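PDB 2OEX: programmed cell death 6-interacting protein from Homo sapiens, which sorts cargo and helps build multivesicular bodies as a class E VPS protein, with further roles in cytokinesis, membrane repair, apoptosis and tight junction integrity. Local coordinates for residues N187-M192 and M288-N293. Residues are numbered along the deposited sequence; the frame is centred on the assembly and turned at random.
Sequences NPAKTM and MKQSNN
Asn187 and Asn292 meet amide to amide with their planes 82° apart, and OD1 of Asn292 comes in over one face of the Asn187 group, 3.5 Å from its CG. Because the oxygen lies above the plane and not beyond its edge, ND2 of Asn187 is badly angled to donate to it. Asn187 CB also stands over one face of the Gln290 amide. Toward the nitrogen edge of that group, Ala189 CA sits 3.5 Å from Gln290 NE2. Pro188 O, tilted off the plane on the Asn187 side, is 2.9 Å from Gln290 NE2. Gln290 chi1 (-50°) places its CG 3.6 Å from Asn187 O, and a bend at chi2 (-57°) turns CD and NE2 toward Pro188 O and Ala189 CA. At the other end, selenium of selenomethionine Met288 lies 3.5 Å from the backbone N of Met192 and 4.1 Å from CG2 of Thr191, whose side chain crosses that of Met288 at about a right angle; Ala189 CB rests against Met288 O. Two irregular loops thus join largely by side chains laid against backbone, here in the V domain, within its self-association region. The 187-192 loop leads toward helix 196-224, where Val198 receives Met192 and Val197 receives Met288. The other loop links helix 245-286 to helix 293-349; Gln290 packs on Ala295 and Lys289 forms a salt bridge with Glu299, while Ser291 touches Gln64 of the second subunit.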
ATOM      1  N   ASN A 187     -16.646  15.093  28.892  1.00 52.29           N
ATOM      2  CA  ASN A 187     -18.064  14.898  29.124  1.00 56.73           C
ATOM      3  C   ASN A 187     -18.525  13.540  28.590  1.00 56.98           C
ATOM      4  O   ASN A 187     -18.252  13.198  27.425  1.00 54.75           O
ATOM      5  CB  ASN A 187     -18.852  15.980  28.386  1.00 59.44           C
ATOM      6  CG  ASN A 187     -19.152  17.185  29.240  1.00 62.78           C
ATOM      7  OD1 ASN A 187     -18.488  17.453  30.248  1.00 62.04           O
ATOM      8  ND2 ASN A 187     -20.166  17.936  28.830  1.00 66.36           N
ATOM      9  N   PRO A 188     -19.229  12.764  29.439  1.00 59.66           N
ATOM     10  CA  PRO A 188     -19.978  11.638  28.897  1.00 60.77           C
ATOM     11  C   PRO A 188     -21.064  12.110  27.908  1.00 64.50           C
ATOM     12  O   PRO A 188     -21.601  13.227  28.051  1.00 67.42           O
ATOM     13  CB  PRO A 188     -20.654  11.033  30.147  1.00 62.96           C
ATOM     14  CG  PRO A 188     -20.603  12.090  31.196  1.00 64.22           C
ATOM     15  CD  PRO A 188     -19.363  12.869  30.909  1.00 61.37           C
ATOM     16  N   ALA A 189     -21.366  11.279  26.909  1.00 64.58           N
ATOM     17  CA  ALA A 189     -22.689  11.303  26.295  1.00 68.96           C
ATOM     18  C   ALA A 189     -23.613  10.753  27.379  1.00 72.60           C
ATOM     19  O   ALA A 189     -23.520   9.573  27.741  1.00 71.55           O
ATOM     20  CB  ALA A 189     -22.730  10.418  25.056  1.00 67.60           C
ATOM     21  N   LYS A 190     -24.474  11.614  27.922  1.00 77.68           N
ATOM     22  CA  LYS A 190     -25.290  11.256  29.089  1.00 81.77           C
ATOM     23  C   LYS A 190     -26.487  10.376  28.741  1.00 85.28           C
ATOM     24  O   LYS A 190     -26.928   9.562  29.558  1.00 86.92           O
ATOM     25  CB  LYS A 190     -25.764  12.510  29.817  1.00 85.64           C
ATOM     26  CG  LYS A 190     -24.721  13.170  30.710  1.00 83.73           C
ATOM     27  CD  LYS A 190     -25.376  14.284  31.540  1.00 88.59           C
ATOM     28  CE  LYS A 190     -24.369  15.009  32.422  1.00 86.54           C
ATOM     29  NZ  LYS A 190     -24.906  16.300  32.925  1.00 88.83           N
ATOM     30  N   THR A 191     -26.992  10.540  27.521  1.00 72.06           N
ATOM     31  CA  THR A 191     -28.218   9.888  27.073  1.00 69.05           C
ATOM     32  C   THR A 191     -28.035   8.387  26.812  1.00 66.21           C
ATOM     33  O   THR A 191     -28.764   7.565  27.362  1.00 66.32           O
ATOM     34  CB  THR A 191     -28.793  10.602  25.829  1.00 68.47           C
ATOM     35  OG1 THR A 191     -29.112  11.957  26.168  1.00 72.06           O
ATOM     36  CG2 THR A 191     -30.058   9.907  25.335  1.00 67.16           C
HETATM   37  N   MSE A 192     -27.062   8.044  25.972  1.00 65.12           N
HETATM   38  CA  MSE A 192     -26.719   6.656  25.645  1.00 62.76           C
HETATM   39  C   MSE A 192     -27.105   5.604  26.704  1.00 62.97           C
HETATM   40  O   MSE A 192     -27.793   4.638  26.395  1.00 61.48           O
HETATM   41  CB  MSE A 192     -25.225   6.594  25.314  1.00 63.61           C
HETATM   42  CG  MSE A 192     -24.482   5.385  25.837  1.00 64.37           C
HETATM   43 SE   MSE A 192     -22.578   5.714  25.783  0.80 70.87          SE
HETATM   44  CE  MSE A 192     -22.035   4.711  27.371  1.00 74.13           C
HETATM   45  N   MSE A 288     -26.245  12.006  19.878  1.00 53.36           N
HETATM   46  CA  MSE A 288     -26.153  12.260  21.310  1.00 55.93           C
HETATM   47  C   MSE A 288     -24.715  12.305  21.821  1.00 54.06           C
HETATM   48  O   MSE A 288     -24.478  12.124  23.017  1.00 54.97           O
HETATM   49  CB  MSE A 288     -26.951  11.213  22.091  1.00 56.02           C
HETATM   50  CG  MSE A 288     -26.272   9.861  22.186  1.00 55.76           C
HETATM   51 SE   MSE A 288     -27.528   8.419  22.529  0.80 61.27          SE
HETATM   52  CE  MSE A 288     -28.700   8.574  20.968  1.00 62.20           C
ATOM     53  N   LYS A 289     -23.757  12.550  20.936  1.00 52.91           N
ATOM     54  CA  LYS A 289     -22.365  12.580  21.356  1.00 51.67           C
ATOM     55  C   LYS A 289     -21.795  13.998  21.400  1.00 52.20           C
ATOM     56  O   LYS A 289     -22.253  14.889  20.695  1.00 53.46           O
ATOM     57  CB  LYS A 289     -21.499  11.612  20.524  1.00 50.10           C
ATOM     58  CG  LYS A 289     -20.863  12.182  19.268  1.00 50.24           C
ATOM     59  CD  LYS A 289     -20.060  11.110  18.552  1.00 49.52           C
ATOM     60  CE  LYS A 289     -19.145  11.724  17.484  1.00 51.90           C
ATOM     61  NZ  LYS A 289     -17.955  10.845  17.201  1.00 49.65           N
ATOM     62  N   GLN A 290     -20.783  14.186  22.240  1.00 51.98           N
ATOM     63  CA  GLN A 290     -20.227  15.499  22.508  1.00 52.73           C
ATOM     64  C   GLN A 290     -19.291  15.996  21.412  1.00 52.77           C
ATOM     65  O   GLN A 290     -18.540  15.221  20.808  1.00 51.53           O
ATOM     66  CB  GLN A 290     -19.477  15.472  23.837  1.00 52.48           C
ATOM     67  CG  GLN A 290     -20.258  14.866  24.996  1.00 52.69           C
ATOM     68  CD  GLN A 290     -21.593  15.565  25.268  1.00 53.99           C
ATOM     69  OE1 GLN A 290     -21.759  16.767  25.014  1.00 54.15           O
ATOM     70  NE2 GLN A 290     -22.550  14.804  25.800  1.00 53.51           N
ATOM     71  N   SER A 291     -19.337  17.299  21.158  1.00 54.36           N
ATOM     72  CA  SER A 291     -18.326  17.914  20.318  1.00 54.83           C
ATOM     73  C   SER A 291     -17.522  18.971  21.074  1.00 55.96           C
ATOM     74  O   SER A 291     -16.995  19.908  20.463  1.00 57.73           O
ATOM     75  CB  SER A 291     -18.941  18.499  19.048  1.00 56.41           C
ATOM     76  OG  SER A 291     -17.912  18.965  18.190  1.00 57.24           O
ATOM     77  N   ASN A 292     -17.417  18.836  22.399  1.00 55.35           N
ATOM     78  CA  ASN A 292     -16.455  19.644  23.143  1.00 55.73           C
ATOM     79  C   ASN A 292     -15.095  19.391  22.507  1.00 54.24           C
ATOM     80  O   ASN A 292     -14.860  18.325  21.946  1.00 52.19           O
ATOM     81  CB  ASN A 292     -16.365  19.226  24.613  1.00 55.83           C
ATOM     82  CG  ASN A 292     -17.694  19.311  25.353  1.00 58.07           C
ATOM     83  OD1 ASN A 292     -18.009  18.429  26.157  1.00 59.91           O
ATOM     84  ND2 ASN A 292     -18.464  20.372  25.112  1.00 59.86           N
ATOM     85  N   ASN A 293     -14.197  20.364  22.595  1.00 54.84           N
ATOM     86  CA  ASN A 293     -12.839  20.161  22.123  1.00 53.74           C
ATOM     87  C   ASN A 293     -12.193  18.944  22.783  1.00 51.20           C
ATOM     88  O   ASN A 293     -11.426  18.228  22.152  1.00 50.24           O
ATOM     89  CB  ASN A 293     -12.000  21.404  22.373  1.00 56.00           C
ATOM     90  CG  ASN A 293     -10.777  21.461  21.497  1.00 56.99           C
ATOM     91  OD1 ASN A 293     -10.821  22.006  20.383  1.00 60.43           O
ATOM     92  ND2 ASN A 293      -9.677  20.891  21.982  1.00 54.30           N
TER